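Local structure of DBF2 kinase activator protein MOB1 (Saccharomyces cerevisiae, 2HJN) at residues I90-Y94 / V180-I184; L139-C143 / I173-L177. The protein binds the protein kinase DBF2 and activates it within the mitotic exit network, allowing its phosphorylation by CDC15 in late anaphase. All coordinates share one frame; numbering follows the deposited sequence.

Interaction 1 of 2, residues I90-Y94 / V180-I184; sequences INMLY and VYAHI. With ZN (zinc ion), chain B.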
ATOM      1  N   ILE A  90       7.537  -1.776   5.508  1.00 14.49           N
ATOM      2  CA  ILE A  90       7.768  -3.061   4.747  1.00 12.71           C
ATOM      3  C   ILE A  90       6.448  -3.862   4.707  1.00 12.80           C
ATOM      4  O   ILE A  90       6.056  -4.389   3.677  1.00 12.31           O
ATOM      5  CB  ILE A  90       8.910  -3.883   5.377  1.00 11.72           C
ATOM      6  CG1 ILE A  90      10.261  -3.238   5.108  1.00 16.01           C
ATOM      7  CG2 ILE A  90       8.929  -5.307   4.820  1.00 15.68           C
ATOM      8  CD1 ILE A  90      11.395  -3.756   6.120  1.00 14.98           C
ATOM      9  N   ASN A  91       5.736  -3.871   5.831  1.00 12.44           N
ATOM     10  CA  ASN A  91       4.372  -4.387   5.898  1.00 13.19           C
ATOM     11  C   ASN A  91       3.423  -3.752   4.854  1.00 13.73           C
ATOM     12  O   ASN A  91       2.697  -4.491   4.150  1.00 15.32           O
ATOM     13  CB  ASN A  91       3.770  -4.197   7.326  1.00 10.29           C
ATOM     14  CG  ASN A  91       2.433  -4.873   7.464  1.00 12.96           C
ATOM     15  OD1 ASN A  91       2.335  -6.118   7.356  1.00 13.07           O
ATOM     16  ND2 ASN A  91       1.373  -4.078   7.682  1.00 11.98           N
HETATM   17  N   MSE A  92       3.443  -2.417   4.736  1.00 14.03           N
HETATM   18  CA  MSE A  92       2.600  -1.720   3.747  1.00 14.20           C
HETATM   19  C   MSE A  92       3.032  -2.059   2.315  1.00 13.20           C
HETATM   20  O   MSE A  92       2.180  -2.342   1.445  1.00 11.75           O
HETATM   21  CB  MSE A  92       2.584  -0.189   4.005  1.00 16.08           C
HETATM   22  CG  MSE A  92       1.822   0.636   2.895  1.00 14.73           C
HETATM   23 SE   MSE A  92       2.945   0.974   1.318  1.00 20.80          SE
HETATM   24  CE  MSE A  92       4.158   2.176   2.258  1.00 20.94           C
ATOM     25  N   LEU A  93       4.339  -2.111   2.080  1.00 12.19           N
ATOM     26  CA  LEU A  93       4.871  -2.434   0.744  1.00 12.01           C
ATOM     27  C   LEU A  93       4.635  -3.908   0.335  1.00 12.05           C
ATOM     28  O   LEU A  93       4.208  -4.177  -0.780  1.00 12.77           O
ATOM     29  CB  LEU A  93       6.339  -2.035   0.648  1.00 13.67           C
ATOM     30  CG  LEU A  93       6.641  -0.512   0.607  1.00 11.98           C
ATOM     31  CD1 LEU A  93       8.098  -0.304   0.984  1.00 16.26           C
ATOM     32  CD2 LEU A  93       6.342   0.159  -0.757  1.00 14.18           C
ATOM     33  N   TYR A  94       4.851  -4.866   1.241  1.00 12.56           N
ATOM     34  CA  TYR A  94       4.518  -6.296   0.910  1.00 12.30           C
ATOM     35  C   TYR A  94       3.050  -6.503   0.728  1.00 11.85           C
ATOM     36  O   TYR A  94       2.595  -7.224  -0.173  1.00 13.68           O
ATOM     37  CB  TYR A  94       5.123  -7.293   1.923  1.00 11.48           C
ATOM     38  CG  TYR A  94       5.731  -8.497   1.259  1.00 12.82           C
ATOM     39  CD1 TYR A  94       7.097  -8.561   1.017  1.00 12.41           C
ATOM     40  CD2 TYR A  94       4.945  -9.564   0.839  1.00 11.96           C
ATOM     41  CE1 TYR A  94       7.663  -9.654   0.372  1.00 14.22           C
ATOM     42  CE2 TYR A  94       5.516 -10.706   0.193  1.00 13.58           C
ATOM     43  CZ  TYR A  94       6.868 -10.728  -0.032  1.00 12.16           C
ATOM     44  OH  TYR A  94       7.447 -11.807  -0.638  1.00 12.64           O
ATOM     45  N   VAL A 180      13.683  -8.902   3.112  1.00 13.51           N
ATOM     46  CA  VAL A 180      12.322  -8.652   2.537  1.00 13.21           C
ATOM     47  C   VAL A 180      12.426  -7.611   1.436  1.00 13.14           C
ATOM     48  O   VAL A 180      11.855  -7.793   0.350  1.00 13.81           O
ATOM     49  CB  VAL A 180      11.296  -8.208   3.612  1.00 13.95           C
ATOM     50  CG1 VAL A 180       9.905  -8.038   2.967  1.00 14.16           C
ATOM     51  CG2 VAL A 180      11.244  -9.258   4.794  1.00 11.65           C
ATOM     52  N   TYR A 181      13.165  -6.531   1.681  1.00 13.83           N
ATOM     53  CA  TYR A 181      13.420  -5.550   0.590  1.00 15.51           C
ATOM     54  C   TYR A 181      14.088  -6.236  -0.599  1.00 14.03           C
ATOM     55  O   TYR A 181      13.726  -5.957  -1.760  1.00 13.42           O
ATOM     56  CB  TYR A 181      14.357  -4.404   1.040  1.00 16.27           C
ATOM     57  CG  TYR A 181      13.695  -3.261   1.780  1.00 17.90           C
ATOM     58  CD1 TYR A 181      12.772  -2.428   1.155  1.00 17.21           C
ATOM     59  CD2 TYR A 181      14.041  -2.995   3.108  1.00 18.76           C
ATOM     60  CE1 TYR A 181      12.199  -1.361   1.864  1.00 19.95           C
ATOM     61  CE2 TYR A 181      13.489  -1.963   3.798  1.00 20.38           C
ATOM     62  CZ  TYR A 181      12.575  -1.144   3.175  1.00 15.40           C
ATOM     63  OH  TYR A 181      12.090  -0.117   3.903  1.00 20.03           O
ATOM     64  N   ALA A 182      15.032  -7.137  -0.310  1.00 12.50           N
ATOM     65  CA  ALA A 182      15.764  -7.809  -1.405  1.00 12.94           C
ATOM     66  C   ALA A 182      14.819  -8.637  -2.292  1.00 12.12           C
ATOM     67  O   ALA A 182      14.929  -8.628  -3.540  1.00 12.63           O
ATOM     68  CB  ALA A 182      16.941  -8.676  -0.873  1.00 13.15           C
ATOM     69  N   HIS A 183      13.906  -9.382  -1.668  1.00 11.59           N
ATOM     70  CA  HIS A 183      12.937 -10.175  -2.464  1.00 10.20           C
ATOM     71  C   HIS A 183      12.017  -9.275  -3.332  1.00 10.52           C
ATOM     72  O   HIS A 183      11.698  -9.618  -4.489  1.00  9.68           O
ATOM     73  CB  HIS A 183      12.099 -11.112  -1.563  1.00  9.37           C
ATOM     74  CG  HIS A 183      11.209 -12.025  -2.346  1.00 11.64           C
ATOM     75  ND1 HIS A 183      11.700 -13.007  -3.183  1.00 10.50           N
ATOM     76  CD2 HIS A 183       9.867 -11.996  -2.539  1.00 13.07           C
ATOM     77  CE1 HIS A 183      10.694 -13.571  -3.828  1.00 13.95           C
ATOM     78  NE2 HIS A 183       9.570 -12.973  -3.457  1.00 12.84           N
ATOM     79  N   ILE A 184      11.546  -8.162  -2.755  1.00 11.49           N
ATOM     80  CA  ILE A 184      10.644  -7.239  -3.465  1.00 13.35           C
ATOM     81  C   ILE A 184      11.298  -6.693  -4.725  1.00 13.02           C
ATOM     82  O   ILE A 184      10.718  -6.737  -5.802  1.00 13.42           O
ATOM     83  CB  ILE A 184      10.117  -6.016  -2.555  1.00 12.78           C
ATOM     84  CG1 ILE A 184       9.156  -6.478  -1.464  1.00 14.20           C
ATOM     85  CG2 ILE A 184       9.267  -4.995  -3.362  1.00 12.38           C
ATOM     86  CD1 ILE A 184       8.997  -5.462  -0.338  1.00 12.42           C
TER
HETATM   87 ZN    ZN B 315       7.677 -13.500  -4.299  1.00 15.36          ZN

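Interaction 2 of 2, residues L139-C143 / I173-L177; sequences LMRWC and ILRRL. With SO4 (sulfate ion), chain C.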
ATOM      1  N   LEU A 139       8.849 -14.405   9.364  1.00 13.84           N
ATOM      2  CA  LEU A 139       9.758 -13.346   9.761  1.00 13.89           C
ATOM      3  C   LEU A 139       9.016 -12.177  10.356  1.00 13.10           C
ATOM      4  O   LEU A 139       9.425 -11.688  11.411  1.00 13.12           O
ATOM      5  CB  LEU A 139      10.637 -12.824   8.608  1.00 14.49           C
ATOM      6  CG  LEU A 139      11.616 -11.649   8.751  1.00 16.21           C
ATOM      7  CD1 LEU A 139      12.634 -11.664   7.598  1.00 19.57           C
ATOM      8  CD2 LEU A 139      10.982 -10.311   8.629  1.00 20.93           C
HETATM    9  N   MSE A 140       7.989 -11.687   9.664  1.00 12.55           N
HETATM   10  CA  MSE A 140       7.232 -10.495  10.134  1.00 13.00           C
HETATM   11  C   MSE A 140       6.504 -10.788  11.437  1.00 13.46           C
HETATM   12  O   MSE A 140       6.515  -9.954  12.330  1.00 14.65           O
HETATM   13  CB  MSE A 140       6.227 -10.033   9.090  1.00 12.43           C
HETATM   14  CG  MSE A 140       6.884  -9.578   7.785  1.00 13.90           C
HETATM   15 SE   MSE A 140       8.082  -7.977   7.942  1.00 18.39          SE
HETATM   16  CE  MSE A 140       6.654  -6.710   7.555  1.00 17.25           C
ATOM     17  N   ARG A 141       5.861 -11.954  11.557  1.00 14.64           N
ATOM     18  CA  ARG A 141       5.223 -12.363  12.836  1.00 15.46           C
ATOM     19  C   ARG A 141       6.273 -12.497  13.960  1.00 15.22           C
ATOM     20  O   ARG A 141       5.985 -12.194  15.094  1.00 15.01           O
ATOM     21  CB  ARG A 141       4.440 -13.701  12.723  1.00 15.79           C
ATOM     22  CG  ARG A 141       3.083 -13.687  11.915  1.00 17.13           C
ATOM     23  CD  ARG A 141       2.096 -12.510  12.183  1.00 16.31           C
ATOM     24  NE  ARG A 141       2.488 -11.210  11.593  1.00 15.06           N
ATOM     25  CZ  ARG A 141       2.401 -10.860  10.320  1.00 12.31           C
ATOM     26  NH1 ARG A 141       1.971 -11.691   9.381  1.00 13.00           N
ATOM     27  NH2 ARG A 141       2.783  -9.646   9.966  1.00 13.98           N
ATOM     28  N   TRP A 142       7.470 -12.970  13.629  1.00 15.25           N
ATOM     29  CA  TRP A 142       8.588 -13.004  14.619  1.00 16.25           C
ATOM     30  C   TRP A 142       8.985 -11.568  15.081  1.00 15.83           C
ATOM     31  O   TRP A 142       9.238 -11.322  16.291  1.00 14.29           O
ATOM     32  CB  TRP A 142       9.808 -13.791  14.083  1.00 15.63           C
ATOM     33  CG  TRP A 142      10.992 -13.752  15.033  1.00 16.57           C
ATOM     34  CD1 TRP A 142      11.255 -14.588  16.081  1.00 17.72           C
ATOM     35  CD2 TRP A 142      12.037 -12.797  14.999  1.00 18.62           C
ATOM     36  NE1 TRP A 142      12.445 -14.224  16.697  1.00 18.81           N
ATOM     37  CE2 TRP A 142      12.935 -13.111  16.058  1.00 17.73           C
ATOM     38  CE3 TRP A 142      12.340 -11.728  14.141  1.00 13.03           C
ATOM     39  CZ2 TRP A 142      14.076 -12.352  16.314  1.00 17.60           C
ATOM     40  CZ3 TRP A 142      13.480 -10.944  14.430  1.00 15.38           C
ATOM     41  CH2 TRP A 142      14.345 -11.286  15.480  1.00 17.37           C
ATOM     42  N   CYS A 143       9.036 -10.621  14.136  1.00 15.33           N
ATOM     43  CA  CYS A 143       9.339  -9.229  14.516  1.00 15.37           C
ATOM     44  C   CYS A 143       8.304  -8.662  15.501  1.00 15.21           C
ATOM     45  O   CYS A 143       8.681  -8.004  16.477  1.00 14.85           O
ATOM     46  CB  CYS A 143       9.467  -8.314  13.279  1.00 15.35           C
ATOM     47  SG  CYS A 143      10.905  -8.655  12.269  1.00 16.49           S
ATOM     48  N   ILE A 173      17.036  -7.876  13.868  1.00 17.95           N
ATOM     49  CA  ILE A 173      15.803  -7.425  13.235  1.00 16.70           C
ATOM     50  C   ILE A 173      16.055  -6.668  11.913  1.00 15.65           C
ATOM     51  O   ILE A 173      15.402  -6.961  10.911  1.00 16.07           O
ATOM     52  CB  ILE A 173      14.918  -6.531  14.192  1.00 17.56           C
ATOM     53  CG1 ILE A 173      14.340  -7.355  15.363  1.00 15.83           C
ATOM     54  CG2 ILE A 173      13.709  -5.958  13.414  1.00 17.01           C
ATOM     55  CD1 ILE A 173      13.769  -6.404  16.531  1.00 16.45           C
ATOM     56  N   LEU A 174      16.966  -5.690  11.918  1.00 14.67           N
ATOM     57  CA  LEU A 174      17.364  -4.966  10.686  1.00 17.24           C
ATOM     58  C   LEU A 174      17.944  -5.891   9.614  1.00 16.92           C
ATOM     59  O   LEU A 174      17.546  -5.795   8.440  1.00 16.53           O
ATOM     60  CB  LEU A 174      18.324  -3.787  10.999  1.00 15.78           C
ATOM     61  CG  LEU A 174      17.734  -2.440  11.436  1.00 19.33           C
ATOM     62  CD1 LEU A 174      16.325  -2.454  11.984  1.00 23.02           C
ATOM     63  CD2 LEU A 174      18.635  -1.584  12.309  1.00 19.50           C
ATOM     64  N   ARG A 175      18.831  -6.831  10.008  1.00 17.45           N
ATOM     65  CA  ARG A 175      19.400  -7.795   9.050  1.00 17.92           C
ATOM     66  C   ARG A 175      18.297  -8.622   8.339  1.00 17.04           C
ATOM     67  O   ARG A 175      18.308  -8.834   7.107  1.00 17.13           O
ATOM     68  CB  ARG A 175      20.388  -8.754   9.750  1.00 18.32           C
ATOM     69  CG  ARG A 175      21.777  -8.253   9.964  1.00 18.50           C
ATOM     70  CD  ARG A 175      22.744  -9.440  10.381  1.00 20.66           C
ATOM     71  NE  ARG A 175      22.245 -10.384  11.410  1.00 22.10           N
ATOM     72  CZ  ARG A 175      22.510 -10.301  12.721  1.00 25.39           C
ATOM     73  NH1 ARG A 175      23.230  -9.295  13.223  1.00 26.58           N
ATOM     74  NH2 ARG A 175      22.040 -11.215  13.545  1.00 27.42           N
ATOM     75  N   ARG A 176      17.335  -9.103   9.118  1.00 17.90           N
ATOM     76  CA  ARG A 176      16.183  -9.834   8.540  1.00 16.72           C
ATOM     77  C   ARG A 176      15.216  -8.988   7.669  1.00 16.34           C
ATOM     78  O   ARG A 176      14.817  -9.413   6.563  1.00 15.35           O
ATOM     79  CB  ARG A 176      15.473 -10.577   9.662  1.00 17.92           C
ATOM     80  CG  ARG A 176      16.452 -11.579  10.339  1.00 20.14           C
ATOM     81  CD  ARG A 176      15.820 -12.324  11.511  1.00 23.28           C
ATOM     82  NE  ARG A 176      16.812 -12.999  12.333  1.00 27.67           N
ATOM     83  CZ  ARG A 176      16.523 -13.928  13.246  1.00 32.29           C
ATOM     84  NH1 ARG A 176      15.254 -14.320  13.454  1.00 31.42           N
ATOM     85  NH2 ARG A 176      17.507 -14.457  13.971  1.00 34.84           N
ATOM     86  N   LEU A 177      14.835  -7.793   8.136  1.00 14.25           N
ATOM     87  CA  LEU A 177      13.948  -6.942   7.343  1.00 14.24           C
ATOM     88  C   LEU A 177      14.565  -6.601   5.981  1.00 14.29           C
ATOM     89  O   LEU A 177      13.850  -6.536   4.971  1.00 13.30           O
ATOM     90  CB  LEU A 177      13.590  -5.671   8.135  1.00 14.38           C
ATOM     91  CG  LEU A 177      12.685  -5.861   9.370  1.00 15.48           C
ATOM     92  CD1 LEU A 177      12.411  -4.515  10.102  1.00 12.83           C
ATOM     93  CD2 LEU A 177      11.364  -6.586   9.055  1.00 14.16           C
TER
HETATM   94  S   SO4 C 316      20.528 -13.844  11.296  1.00 34.19           S
HETATM   95  O1  SO4 C 316      20.511 -12.697  12.211  1.00 36.56           O
HETATM   96  O2  SO4 C 316      21.525 -13.532  10.257  1.00 35.14           O
HETATM   97  O3  SO4 C 316      20.752 -15.104  11.984  1.00 36.77           O
HETATM   98  O4  SO4 C 316      19.263 -14.087  10.625  1.00 37.16           O

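Interaction 1 of 2, residues I90-Y94 / V180-I184
Ile90 meets Val180 and Tyr181 with different branches. Its CG2 presses on Val180 CG1 at 3.4 Å, tighter than usual for two carbons. The other branch stands over one face of the Tyr181 ring as a CH-pi contact, with CG1 4.0 Å from the ring centroid and 28° off the normal, while Ile90 CD1 touches the ring at Tyr181 CE2. With CG1 anti to the carbonyl carbon and CG2 anti to the backbone N (chi1 -72°), the isoleucine forks between the two partners. Leu93 adds looser packing, its CD1 lying 4.3 Å from Tyr181 CE1.

Tyr94 carries the second aromatic group. Its CD1 touches Val180 CG1 at 3.5 Å and Ile184 CG1 at 3.8 Å, the tyrosine and Ile184 side chains sliding past each other in opposite directions.

The two segments belong to helices 75-97 and 165-187, which run nearly parallel here, at 24° with their axes 11.1 Å apart, in the buried helical core of the Mob1/phocein fold. At this level helix 165-187 delivers a ligand to the zinc site characteristic of the family.

That ligand brings the metal into the contact. His183 NE2 binds the zinc ion at 2.1 Å, with Cys101, Cys106 and His188 completing the site, and its ND1 is hydrogen-bonded to Ile110 O; held at both nitrogens, the imidazole has little freedom to turn. Tyr94 OH approaches a carbon of this ring, His183 CD2, to 3.1 Å, the carbon lying at the edge of the tyrosine ring; this buried hydroxyl has no hydrogen-bonding partner in the model. The hydroxyl of Tyr181, by contrast, is hydrogen-bonded to Ser204 on helix 198-214.

Interaction 2 of 2, residues L139-C143 / I173-L177
The Trp142 indole and the Arg176 guanidinium lie one on the other, centres 4.3 Å apart and planes at 25°, in a stacked cation-pi pair. Arg176 NH1 sits 3.5 Å above the indole plane, displaced toward the rim, and Leu139 O lies at the edge of the ring system. One face of the guanidinium is thus given to Trp142, while O1 of a sulfate, probably from the crystallisation liquor, lies at its edge and sulfate O4 accepts a weak bond from Arg176 NE. Arg175 meets the same anion edge-on, through NH2 and, weakly, NE, and Arg179 is a further donor. An extended chain from CG to NE carries the Arg176 guanidinium out to the indole. Replacing Arg176 by an alanine would probably leave the indole face without its cationic cover and take from the sulfate a weak donor.

The rest of the contact is largely apolar. Trp142 CZ3 rests on Ile173 CG1 at 3.8 Å, and Leu139 CD1 reaches Arg176 CB at 3.7 Å. Leu177 CD2 is the common meeting point, touched by Leu139 CD2, by the selenium of selenomethionine Met140 at 3.7 Å and by Cys143 SG.

The segments run antiparallel, at 156°, as parts of helices 132-147 and 165-187 in the Mob1 helical bundle. Helix 75-97 packs against both: its Ile90 touches Met140 and Leu177, Cys83 meets Ile173, and Tyr87 touches Met140.

How the interactions relate
Helix 165-187 is common to both contacts: interaction 1 pairs it nearly parallel with helix 75-97, and interaction 2 pairs it antiparallel with helix 132-147, so helices 75-97 and 132-147 both pack against it, and also against each other. The centres of the two contacts are about 11 Å apart, and they touch directly, Ile90 CD1 meeting Leu177 CB at 3.5 Å and Val180 CG2 meeting Leu139 CD1. All the touching residues of interaction 1 are buried, and its polar chemistry centres on His183 at the zinc site. Interaction 2 is also mostly buried, with apolar packing at Leu177, but reaches partly exposed ground at Trp142 and Arg176, where arginines can hold an anion.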